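Local coordinates for protein Cif-like 1 (PDB 7JQY) that probably hydrolyses epoxides as a Cif-like enzyme of the alpha/beta hydrolase fold and assembles into an octamer, at residues 223-226 with 227-231; 122-125 with 126-129; 96-99 with 100-103; 176-179 with 180-183; 81-84 with 85-88. The protein carries 1 engineered substitution. One frame throughout, in Å; residues are numbered along the deposited sequence.

Interaction 1. Residues 223-226 with 227-231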
loop_
_atom_site.group_PDB
_atom_site.type_symbol
_atom_site.label_atom_id
_atom_site.label_comp_id
_atom_site.label_asym_id
_atom_site.label_seq_id
_atom_site.Cartn_x
_atom_site.Cartn_y
_atom_site.Cartn_z
ATOM N N ALA B 223 -16.438 14.229 9.901
ATOM C CA ALA B 223 -17.050 15.320 10.646
ATOM C C ALA B 223 -16.843 16.645 9.931
ATOM O O ALA B 223 -17.740 17.497 9.913
ATOM C CB ALA B 223 -16.473 15.387 12.056
ATOM N N GLY B 224 -15.656 16.851 9.364
ATOM C CA GLY B 224 -15.418 18.079 8.613
ATOM C C GLY B 224 -16.322 18.205 7.400
ATOM O O GLY B 224 -16.899 19.263 7.155
ATOM N N PHE B 225 -16.520 17.103 6.668
ATOM C CA PHE B 225 -17.336 17.155 5.458
ATOM C C PHE B 225 -18.818 17.323 5.770
ATOM O O PHE B 225 -19.566 17.841 4.933
ATOM C CB PHE B 225 -17.112 15.900 4.616
ATOM C CG PHE B 225 -15.735 15.808 4.031
ATOM C CD1 PHE B 225 -15.035 16.958 3.694
ATOM C CD2 PHE B 225 -15.131 14.573 3.833
ATOM C CE1 PHE B 225 -13.757 16.879 3.155
ATOM C CE2 PHE B 225 -13.857 14.485 3.306
ATOM C CZ PHE B 225 -13.169 15.642 2.964
ATOM N N GLU B 226 -19.265 16.861 6.942
ATOM C CA GLU B 226 -20.653 17.049 7.350
ATOM C C GLU B 226 -20.993 18.515 7.596
ATOM O O GLU B 226 -22.174 18.886 7.543
ATOM C CB GLU B 226 -20.943 16.234 8.616
ATOM C CG GLU B 226 -20.893 14.720 8.423
ATOM C CD GLU B 226 -22.011 14.188 7.541
ATOM O OE1 GLU B 226 -23.107 14.790 7.538
ATOM O OE2 GLU B 226 -21.797 13.170 6.848
ATOM N N LEU B 227 -19.997 19.356 7.877
ATOM C CA LEU B 227 -20.255 20.790 7.913
ATOM C C LEU B 227 -20.741 21.278 6.555
ATOM O O LEU B 227 -21.685 22.073 6.475
ATOM C CB LEU B 227 -18.987 21.551 8.306
ATOM C CG LEU B 227 -18.282 21.123 9.590
ATOM C CD1 LEU B 227 -16.847 21.669 9.656
ATOM C CD2 LEU B 227 -19.103 21.626 10.735
ATOM N N TYR B 228 -20.122 20.780 5.480
ATOM C CA TYR B 228 -20.491 21.132 4.113
ATOM C C TYR B 228 -21.775 20.438 3.674
ATOM O O TYR B 228 -22.537 20.989 2.871
ATOM C CB TYR B 228 -19.345 20.777 3.161
ATOM C CG TYR B 228 -18.090 21.607 3.381
ATOM C CD1 TYR B 228 -17.789 22.672 2.547
ATOM C CD2 TYR B 228 -17.209 21.322 4.423
ATOM C CE1 TYR B 228 -16.657 23.440 2.740
ATOM C CE2 TYR B 228 -16.069 22.080 4.624
ATOM C CZ TYR B 228 -15.799 23.142 3.775
ATOM O OH TYR B 228 -14.676 23.909 3.961
ATOM N N ARG B 229 -22.022 19.223 4.167
ATOM C CA ARG B 229 -23.252 18.531 3.812
ATOM C C ARG B 229 -24.460 19.180 4.466
ATOM O O ARG B 229 -25.588 18.960 4.016
ATOM C CB ARG B 229 -23.146 17.059 4.180
ATOM C CG ARG B 229 -22.209 16.305 3.269
ATOM C CD ARG B 229 -21.524 15.154 3.991
ATOM N NE ARG B 229 -20.340 14.731 3.251
ATOM C CZ ARG B 229 -19.523 13.754 3.629
ATOM N NH1 ARG B 229 -19.758 13.078 4.763
ATOM N NH2 ARG B 229 -18.466 13.456 2.878
ATOM N N ALA B 230 -24.239 20.002 5.487
ATOM C CA ALA B 230 -25.294 20.760 6.146
ATOM C C ALA B 230 -25.548 22.130 5.512
ATOM O O ALA B 230 -26.406 22.865 6.010
ATOM C CB ALA B 230 -24.956 20.957 7.626
ATOM N N PHE B 231 -24.804 22.518 4.470
ATOM C CA PHE B 231 -24.996 23.846 3.871
ATOM C C PHE B 231 -26.439 24.139 3.462
ATOM O O PHE B 231 -26.925 25.239 3.776
ATOM C CB PHE B 231 -24.053 24.039 2.672
ATOM C CG PHE B 231 -22.657 24.455 3.050
ATOM C CD1 PHE B 231 -22.342 24.795 4.360
ATOM C CD2 PHE B 231 -21.648 24.458 2.102
ATOM C CE1 PHE B 231 -21.045 25.161 4.706
ATOM C CE2 PHE B 231 -20.354 24.824 2.438
ATOM C CZ PHE B 231 -20.047 25.174 3.740
#
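Glu-226 and Arg-229 form a salt bridge one turn apart on helix 220-229. OE2 of Glu-226 lies 2.9 Å from NH1 of Arg-229. The oxygen sits in the guanidinium plane, at its edge. Arg-229, in contrast, meets the carboxylate from above the carboxylate plane. The two flat groups stand 80° apart; a single oxygen, OE2, meets a single nitrogen, NH1. The Glu-226 chain is bent about its CB-CG bond (chi2 -68°), and this brings the carboxylate across the arginine chain, with OE2 3.5 Å from CD of Arg-229. The bridge is shared. Glu-226 OE2 also pairs with Arg-176, and Arg-229 NH1 also pairs with Glu-180. Two acidic and two basic side chains thus alternate, which would probably keep all four ionised. Arg-229 NE is bonded to the carbonyl of His-173.

The helix belongs to the helical insertion between strands 140-146 and 250-255, which corresponds to the cap region of alpha/beta hydrolases.

Phe-225 covers one face of the guanidinium, not with its ring but with CB, which is 3.3 Å from NH2 of Arg-229. The ring leads off at 45° to the guanidinium plane and packs against Ala-179 and Ile-183. The carbonyl O of Phe-225 accepts a bond from Arg-229 N at 2.9 Å. On another side of the helix, Leu-227 CG rests 3.4 Å from Gly-224 O. That same oxygen lies in the ring plane of Tyr-228, at its edge, 3.4 Å from CD2. Ala-230 N reaches Glu-226 O by a weak bond.

Interaction 2. Residues 122-125 with 126-129. Engineered in segment 122-125: Ser-123 (natural residue Asp).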
loop_
_atom_site.group_PDB
_atom_site.type_symbol
_atom_site.label_atom_id
_atom_site.label_comp_id
_atom_site.label_asym_id
_atom_site.label_seq_id
_atom_site.Cartn_x
_atom_site.Cartn_y
_atom_site.Cartn_z
ATOM N N ARG B 122 -13.851 32.735 11.598
ATOM C CA ARG B 122 -13.471 32.699 10.190
ATOM C C ARG B 122 -13.935 31.380 9.586
ATOM O O ARG B 122 -14.133 30.387 10.294
ATOM C CB ARG B 122 -11.953 32.886 9.985
ATOM C CG ARG B 122 -11.090 31.656 10.267
ATOM C CD ARG B 122 -9.671 31.838 9.723
ATOM N NE ARG B 122 -9.674 32.068 8.283
ATOM C CZ ARG B 122 -9.874 31.118 7.375
ATOM N NH1 ARG B 122 -10.088 29.860 7.755
ATOM N NH2 ARG B 122 -9.876 31.425 6.086
ATOM N N SER B 123 -14.102 31.373 8.261
ATOM C CA SER B 123 -14.558 30.182 7.520
ATOM C C SER B 123 -15.807 29.617 8.198
ATOM O O SER B 123 -16.721 30.392 8.519
ATOM C CB SER B 123 -13.380 29.208 7.427
ATOM O OG SER B 123 -13.803 27.915 7.008
ATOM N N ILE B 124 -15.863 28.306 8.476
ATOM C CA ILE B 124 -17.015 27.698 9.133
ATOM C C ILE B 124 -17.275 28.374 10.469
ATOM O O ILE B 124 -18.430 28.532 10.888
ATOM C CB ILE B 124 -16.775 26.184 9.293
ATOM C CG1 ILE B 124 -16.518 25.537 7.928
ATOM C CG2 ILE B 124 -17.932 25.510 10.000
ATOM C CD1 ILE B 124 -17.736 25.482 7.050
ATOM N N GLY B 125 -16.213 28.816 11.143
ATOM C CA GLY B 125 -16.378 29.443 12.439
ATOM C C GLY B 125 -17.120 30.759 12.390
ATOM O O GLY B 125 -17.769 31.141 13.365
ATOM N N VAL B 126 -17.017 31.493 11.280
ATOM C CA VAL B 126 -17.772 32.732 11.209
ATOM C C VAL B 126 -19.256 32.459 10.990
ATOM O O VAL B 126 -20.097 33.266 11.404
ATOM C CB VAL B 126 -17.171 33.662 10.136
ATOM C CG1 VAL B 126 -17.708 33.346 8.735
ATOM C CG2 VAL B 126 -17.423 35.105 10.519
ATOM N N MET B 127 -19.610 31.301 10.426
ATOM C CA MET B 127 -21.018 30.933 10.342
ATOM C C MET B 127 -21.565 30.576 11.719
ATOM O O MET B 127 -22.670 30.997 12.087
ATOM C CB MET B 127 -21.204 29.763 9.375
ATOM C CG MET B 127 -20.435 29.898 8.064
ATOM S SD MET B 127 -20.605 28.480 6.949
ATOM C CE MET B 127 -19.532 29.006 5.620
ATOM N N VAL B 128 -20.800 29.806 12.493
ATOM C CA VAL B 128 -21.166 29.540 13.880
ATOM C C VAL B 128 -21.239 30.840 14.673
ATOM O O VAL B 128 -22.191 31.078 15.425
ATOM C CB VAL B 128 -20.162 28.555 14.504
ATOM C CG1 VAL B 128 -20.629 28.121 15.892
ATOM C CG2 VAL B 128 -19.964 27.351 13.593
ATOM N N ALA B 129 -20.239 31.707 14.510
ATOM C CA ALA B 129 -20.230 32.957 15.264
ATOM C C ALA B 129 -21.434 33.823 14.915
ATOM O O ALA B 129 -22.034 34.447 15.798
ATOM C CB ALA B 129 -18.929 33.721 15.016
#
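Ala-129 N donates to Gly-125 O at 2.8 Å, and Val-128 N donates to Ile-124 O at 3.1 Å. The second bond is nearly straight at the hydrogen (167°). Together they start the regular bonding of helix 124-135. One turn earlier the pattern is tighter. Val-126 N bonds to Ser-123 O at 3.0 Å, and weakly to Arg-122 O. This is the sharp turn between strand 117-122 and the helix, consistent with a nucleophile elbow. Ser-123 is an engineered residue at its tip. The natural Asp is probably the nucleophile, as in related epoxide hydrolases. Ser-123 has a positive phi (50°), the strained backbone expected at such a tip, and its OG bonds to Trp-57 N.

Val-126 turns CG1 between its backbone N and carbonyl carbon (chi1 85°). That brings CG1 to 3.1 Å from Ser-123 O, a tight fit. Met-127 runs extended beyond CG, and its SD passes CD1 of Ile-124 at 4.2 Å.

The unit belongs to a beta-alpha-beta crossover from strand 117-122 to strand 140-146. Val-126 and Ala-129 face strand 140-146, Val-128 faces helix 98-111, and Ile-124 and Met-127 meet Phe-231 of helix 231-241.

Interaction 3. Residues 96-99 with 100-103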
loop_
_atom_site.group_PDB
_atom_site.type_symbol
_atom_site.label_atom_id
_atom_site.label_comp_id
_atom_site.label_asym_id
_atom_site.label_seq_id
_atom_site.Cartn_x
_atom_site.Cartn_y
_atom_site.Cartn_z
ATOM N N TYR B 96 -24.125 19.112 12.923
ATOM C CA TYR B 96 -23.150 19.881 12.163
ATOM C C TYR B 96 -23.769 21.039 11.380
ATOM O O TYR B 96 -23.056 21.694 10.614
ATOM C CB TYR B 96 -22.356 18.957 11.230
ATOM C CG TYR B 96 -21.500 17.975 12.001
ATOM C CD1 TYR B 96 -21.810 16.617 12.026
ATOM C CD2 TYR B 96 -20.412 18.416 12.748
ATOM C CE1 TYR B 96 -21.042 15.728 12.737
ATOM C CE2 TYR B 96 -19.640 17.535 13.466
ATOM C CZ TYR B 96 -19.961 16.191 13.460
ATOM O OH TYR B 96 -19.194 15.306 14.186
ATOM N N ASP B 97 -25.068 21.297 11.541
ATOM C CA ASP B 97 -25.637 22.571 11.106
ATOM C C ASP B 97 -25.095 23.681 11.992
ATOM O O ASP B 97 -24.884 23.487 13.194
ATOM C CB ASP B 97 -27.158 22.545 11.176
ATOM C CG ASP B 97 -27.660 22.247 12.575
ATOM O OD1 ASP B 97 -27.607 21.065 12.981
ATOM O OD2 ASP B 97 -28.071 23.198 13.277
ATOM N N LYS B 98 -24.866 24.855 11.397
ATOM C CA LYS B 98 -24.111 25.881 12.106
ATOM C C LYS B 98 -24.879 26.449 13.294
ATOM O O LYS B 98 -24.265 26.824 14.301
ATOM C CB LYS B 98 -23.714 26.994 11.132
ATOM C CG LYS B 98 -22.973 26.481 9.898
ATOM C CD LYS B 98 -21.898 25.463 10.301
ATOM C CE LYS B 98 -21.469 24.586 9.136
ATOM N NZ LYS B 98 -22.523 23.655 8.644
ATOM N N ALA B 99 -26.212 26.519 13.209
ATOM C CA ALA B 99 -26.991 27.034 14.335
ATOM C C ALA B 99 -26.821 26.147 15.566
ATOM O O ALA B 99 -26.665 26.645 16.687
ATOM C CB ALA B 99 -28.467 27.154 13.958
ATOM N N SER B 100 -26.865 24.832 15.379
ATOM C CA SER B 100 -26.679 23.939 16.515
ATOM C C SER B 100 -25.247 23.989 17.034
ATOM O O SER B 100 -25.023 23.903 18.245
ATOM C CB SER B 100 -27.050 22.511 16.119
ATOM O OG SER B 100 -28.454 22.384 16.013
ATOM N N MET B 101 -24.273 24.147 16.140
ATOM C CA MET B 101 -22.888 24.264 16.578
ATOM C C MET B 101 -22.673 25.521 17.405
ATOM O O MET B 101 -21.829 25.531 18.308
ATOM C CB MET B 101 -21.961 24.256 15.367
ATOM C CG MET B 101 -21.937 22.926 14.674
ATOM S SD MET B 101 -20.812 22.895 13.286
ATOM C CE MET B 101 -19.273 23.396 14.060
ATOM N N ALA B 102 -23.412 26.590 17.108
ATOM C CA ALA B 102 -23.367 27.763 17.969
ATOM C C ALA B 102 -23.862 27.424 19.368
ATOM O O ALA B 102 -23.343 27.955 20.355
ATOM C CB ALA B 102 -24.176 28.905 17.359
ATOM N N GLY B 103 -24.867 26.545 19.469
ATOM C CA GLY B 103 -25.349 26.118 20.777
ATOM C C GLY B 103 -24.285 25.405 21.592
ATOM O O GLY B 103 -24.203 25.580 22.810
#
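The Asp-97 carboxylate receives Ser-100 in two ways through one oxygen. Ser-100 OG donates to OD2 at 2.9 Å, on the syn lone pair of that oxygen. Ser-100 N donates to the same OD2 at 2.9 Å, but from above the carboxylate plane, 45° out of it. This is an N-cap: Asp-97 stands just before helix 98-111 and takes up a backbone N-H of its first turn. CG of Asp-97 lies between its backbone N and carbonyl carbon (chi1 58°), and that torsion swings the carboxylate over the helix start. Two bonds on OD2 fix the rotation of the group. The negative charge sits at the positive end of the helix dipole, which would probably favour the ionised form.

Behind the cap, Asp-97 O accepts from Met-101 N at 3.1 Å. Met-101 reaches back along the preceding residues, with CG 3.3 Å from Asp-97 O and SD 3.7 Å from Tyr-96 O. Lys-98 runs beside Met-101 in the same direction, its CD 4.1 Å from SD. The lysine then bends away to its polar partners, Asp-234 and the carbonyl of Leu-227. Its NZ also donates to Tyr-96 O at 2.8 Å, in the carbonyl plane.

Interaction 4. Residues 176-179 with 180-183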
loop_
_atom_site.group_PDB
_atom_site.type_symbol
_atom_site.label_atom_id
_atom_site.label_comp_id
_atom_site.label_asym_id
_atom_site.label_seq_id
_atom_site.Cartn_x
_atom_site.Cartn_y
_atom_site.Cartn_z
ATOM N N ARG B 176 -21.178 12.192 0.320
ATOM C CA ARG B 176 -20.967 11.335 1.479
ATOM C C ARG B 176 -20.247 10.055 1.066
ATOM O O ARG B 176 -20.596 9.428 0.063
ATOM C CB ARG B 176 -22.305 11.006 2.148
ATOM C CG ARG B 176 -22.168 10.294 3.513
ATOM C CD ARG B 176 -23.463 10.317 4.305
ATOM N NE ARG B 176 -23.716 11.607 4.942
ATOM C CZ ARG B 176 -24.640 12.471 4.527
ATOM N NH1 ARG B 176 -25.394 12.180 3.475
ATOM N NH2 ARG B 176 -24.817 13.620 5.164
ATOM N N ASP B 177 -19.219 9.697 1.840
ATOM C CA ASP B 177 -18.400 8.496 1.670
ATOM C C ASP B 177 -17.426 8.591 0.506
ATOM O O ASP B 177 -16.292 8.105 0.605
ATOM C CB ASP B 177 -19.285 7.255 1.526
ATOM C CG ASP B 177 -20.354 7.196 2.586
ATOM O OD1 ASP B 177 -21.536 7.047 2.222
ATOM O OD2 ASP B 177 -20.008 7.314 3.789
ATOM N N ILE B 178 -17.838 9.204 -0.606
ATOM C CA ILE B 178 -16.914 9.330 -1.726
ATOM C C ILE B 178 -15.741 10.217 -1.333
ATOM O O ILE B 178 -14.577 9.889 -1.598
ATOM C CB ILE B 178 -17.631 9.892 -2.972
ATOM C CG1 ILE B 178 -18.583 8.855 -3.573
ATOM C CG2 ILE B 178 -16.605 10.353 -3.993
ATOM C CD1 ILE B 178 -17.894 7.614 -4.094
ATOM N N ALA B 179 -16.040 11.356 -0.694
ATOM C CA ALA B 179 -15.001 12.291 -0.267
ATOM C C ALA B 179 -14.044 11.645 0.728
ATOM O O ALA B 179 -12.819 11.793 0.612
ATOM C CB ALA B 179 -15.646 13.534 0.346
ATOM N N GLU B 180 -14.590 10.918 1.718
ATOM C CA GLU B 180 -13.745 10.242 2.702
ATOM C C GLU B 180 -12.889 9.173 2.044
ATOM O O GLU B 180 -11.695 9.054 2.329
ATOM C CB GLU B 180 -14.612 9.635 3.813
ATOM C CG GLU B 180 -15.275 10.681 4.700
ATOM C CD GLU B 180 -16.649 11.112 4.196
ATOM O OE1 GLU B 180 -16.856 11.140 2.958
ATOM O OE2 GLU B 180 -17.521 11.446 5.034
ATOM N N MET B 181 -13.476 8.402 1.133
ATOM C CA MET B 181 -12.726 7.338 0.486
ATOM C C MET B 181 -11.606 7.894 -0.389
ATOM O O MET B 181 -10.531 7.292 -0.490
ATOM C CB MET B 181 -13.684 6.473 -0.322
ATOM C CG MET B 181 -13.063 5.743 -1.479
ATOM S SD MET B 181 -14.391 5.182 -2.530
ATOM C CE MET B 181 -14.205 6.302 -3.953
ATOM N N LEU B 182 -11.847 9.025 -1.058
ATOM C CA LEU B 182 -10.814 9.584 -1.927
ATOM C C LEU B 182 -9.691 10.221 -1.121
ATOM O O LEU B 182 -8.514 10.081 -1.469
ATOM C CB LEU B 182 -11.420 10.625 -2.874
ATOM C CG LEU B 182 -12.378 10.137 -3.954
ATOM C CD1 LEU B 182 -12.802 11.322 -4.810
ATOM C CD2 LEU B 182 -11.732 9.059 -4.796
ATOM N N ILE B 183 -10.032 10.936 -0.047
ATOM C CA ILE B 183 -9.039 11.756 0.639
ATOM C C ILE B 183 -8.372 11.047 1.832
ATOM O O ILE B 183 -7.272 11.449 2.242
ATOM C CB ILE B 183 -9.694 13.095 1.041
ATOM C CG1 ILE B 183 -10.200 13.820 -0.216
ATOM C CG2 ILE B 183 -8.706 13.997 1.773
ATOM C CD1 ILE B 183 -11.164 14.951 0.056
HETATM O O HOH W 1 -19.296 9.307 5.921
#
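Glu-180 reaches back to Asp-177 across the first turn of helix 178-183. Its OE1 lies 3.0 Å from Asp-177 N, a weak bond with a bent N-H angle of 123°. It resembles the glutamate half of a capping box; the reciprocal bond is absent, because the Asp-177 side chain, at the N-cap position, makes no capping bond. A water links the two carboxylates instead, donating to Asp-177 OD2 and to Glu-180 OE2. It lies 2.9 Å from OE2 and bridges two like charges. Glu-180 is bent at chi2 (90°), and this folds the carboxylate back over the start of the helix.

Outside partners hold both acids. Glu-180 OE2 pairs with Arg-229 of helix 220-229, and Asp-177 OD2 pairs with Arg-222 of a second subunit. Each carboxylate therefore has a basic partner, which would probably ease their mutual repulsion.

The apolar side of the turn is built by Ile-178. Its CD1 lies 3.9 Å from CE of Met-181, and its CG2 lies 4.0 Å from CD1 of Leu-182. All three side chains point the same way and pack on neighbouring subunits, so this short helix is part of the octamer interface. Regular backbone bonding begins with Met-181 N to Asp-177 O at 2.9 Å. Leu-182 adds a close contact, its CG 3.2 Å from Ile-178 O.

Interaction 5. Residues 81-84 with 85-88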
loop_
_atom_site.group_PDB
_atom_site.type_symbol
_atom_site.label_atom_id
_atom_site.label_comp_id
_atom_site.label_asym_id
_atom_site.label_seq_id
_atom_site.Cartn_x
_atom_site.Cartn_y
_atom_site.Cartn_z
ATOM N N VAL B 81 -11.507 27.451 20.597
ATOM C CA VAL B 81 -12.250 26.200 20.696
ATOM C C VAL B 81 -12.049 25.379 19.429
ATOM O O VAL B 81 -12.118 25.911 18.316
ATOM C CB VAL B 81 -13.752 26.472 20.932
ATOM C CG1 VAL B 81 -14.493 25.179 21.226
ATOM C CG2 VAL B 81 -13.940 27.483 22.043
ATOM N N ASP B 82 -11.815 24.077 19.599
ATOM C CA ASP B 82 -12.037 23.119 18.520
ATOM C C ASP B 82 -13.529 22.825 18.487
ATOM O O ASP B 82 -14.040 22.148 19.386
ATOM C CB ASP B 82 -11.253 21.827 18.746
ATOM C CG ASP B 82 -9.746 21.980 18.512
ATOM O OD1 ASP B 82 -9.327 22.899 17.762
ATOM O OD2 ASP B 82 -8.983 21.148 19.071
ATOM N N TYR B 83 -14.240 23.312 17.464
ATOM C CA TYR B 83 -15.683 23.095 17.485
ATOM C C TYR B 83 -16.009 21.626 17.220
ATOM O O TYR B 83 -15.127 20.808 16.941
ATOM C CB TYR B 83 -16.423 24.021 16.502
ATOM C CG TYR B 83 -16.010 24.046 15.046
ATOM C CD1 TYR B 83 -15.874 22.887 14.301
ATOM C CD2 TYR B 83 -15.830 25.268 14.393
ATOM C CE1 TYR B 83 -15.517 22.935 12.959
ATOM C CE2 TYR B 83 -15.482 25.332 13.067
ATOM C CZ TYR B 83 -15.332 24.170 12.348
ATOM O OH TYR B 83 -14.979 24.253 11.020
ATOM N N ARG B 84 -17.298 21.292 17.341
ATOM C CA ARG B 84 -17.771 19.916 17.184
ATOM C C ARG B 84 -17.199 19.281 15.924
ATOM O O ARG B 84 -17.323 19.835 14.825
ATOM C CB ARG B 84 -19.307 19.875 17.152
ATOM C CG ARG B 84 -19.893 18.477 16.884
ATOM C CD ARG B 84 -21.426 18.489 16.732
ATOM N NE ARG B 84 -22.085 18.971 17.945
ATOM C CZ ARG B 84 -23.060 18.338 18.594
ATOM N NH1 ARG B 84 -23.572 18.883 19.689
ATOM N NH2 ARG B 84 -23.537 17.182 18.151
ATOM N N GLY B 85 -16.511 18.150 16.102
ATOM C CA GLY B 85 -15.955 17.394 14.999
ATOM C C GLY B 85 -14.521 17.732 14.634
ATOM O O GLY B 85 -13.914 17.006 13.838
ATOM N N ALA B 86 -13.960 18.808 15.170
ATOM C CA ALA B 86 -12.647 19.278 14.757
ATOM C C ALA B 86 -11.588 19.112 15.840
ATOM O O ALA B 86 -11.875 19.200 17.037
ATOM C CB ALA B 86 -12.708 20.755 14.349
ATOM N N GLY B 87 -10.339 18.976 15.393
ATOM C CA GLY B 87 -9.227 18.949 16.325
ATOM C C GLY B 87 -9.371 17.787 17.289
ATOM O O GLY B 87 -9.657 16.652 16.894
ATOM N N GLU B 88 -9.196 18.084 18.573
ATOM C CA GLU B 88 -9.277 17.109 19.644
ATOM C C GLU B 88 -10.688 16.961 20.203
ATOM O O GLU B 88 -10.878 16.280 21.212
ATOM C CB GLU B 88 -8.301 17.499 20.756
ATOM C CG GLU B 88 -6.861 17.561 20.283
ATOM C CD GLU B 88 -6.368 16.207 19.793
ATOM O OE1 GLU B 88 -6.484 15.213 20.541
ATOM O OE2 GLU B 88 -5.869 16.133 18.651
#
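Asp-82 turns its carboxylate across the bend to Glu-88. CG is anti to the carbonyl carbon (chi1 -73°), and OD2 reaches Glu-88 N at 3.1 Å. The N-H points almost directly at the oxygen (167°), although it comes from above the carboxylate plane. OD2 also lies 3.5 Å from CA of Gly-87, and Asp-82 CB lies 3.2 Å from Ala-86 O. Gly-87 has a positive phi, and the close oxygen suits a residue without a side chain.

Tyr-83 to Ala-86 form a type II beta turn, closed by Ala-86 N to Tyr-83 O at 2.9 Å. Gly-85 takes the third place, where glycine is favoured. With CG between its backbone N and carbonyl carbon (chi1 54°), the Tyr-83 ring is brought to Ala-86, whose CB meets it obliquely, 3.8 Å from CD1. The Arg-84 chain extends past Gly-85, then bends to Asp-104 and the carbonyl of Gly-94.

The turn follows strand 77-82 and leads into the loop before helix 98-111. The Asp-82 carboxylate is also hydrogen-bonded to His-39 and to the backbone N of Trp-61. A buried carboxylate with three nitrogen partners is probably ionised and pins the loop to the strand end.

All five contacts are local, and they follow one another along the chain; none nests in or crosses another. Interaction 5 closes the turn that follows strand 77-82. Interaction 3 then opens helix 98-111, interaction 2 opens helix 124-135 from strand 117-122, interaction 4 opens helix 178-183, and interaction 1 lies in the last turns of helix 220-229. Interaction 1 is the hub and touches all the others. Leu-227 reaches Ile-124, Met-101 and Tyr-83, which joins the cap helix to the core. Interactions 2, 3 and 5 also touch one another. Interaction 4 meets only interaction 1 among the five, its centre about 24 Å from that of interaction 2.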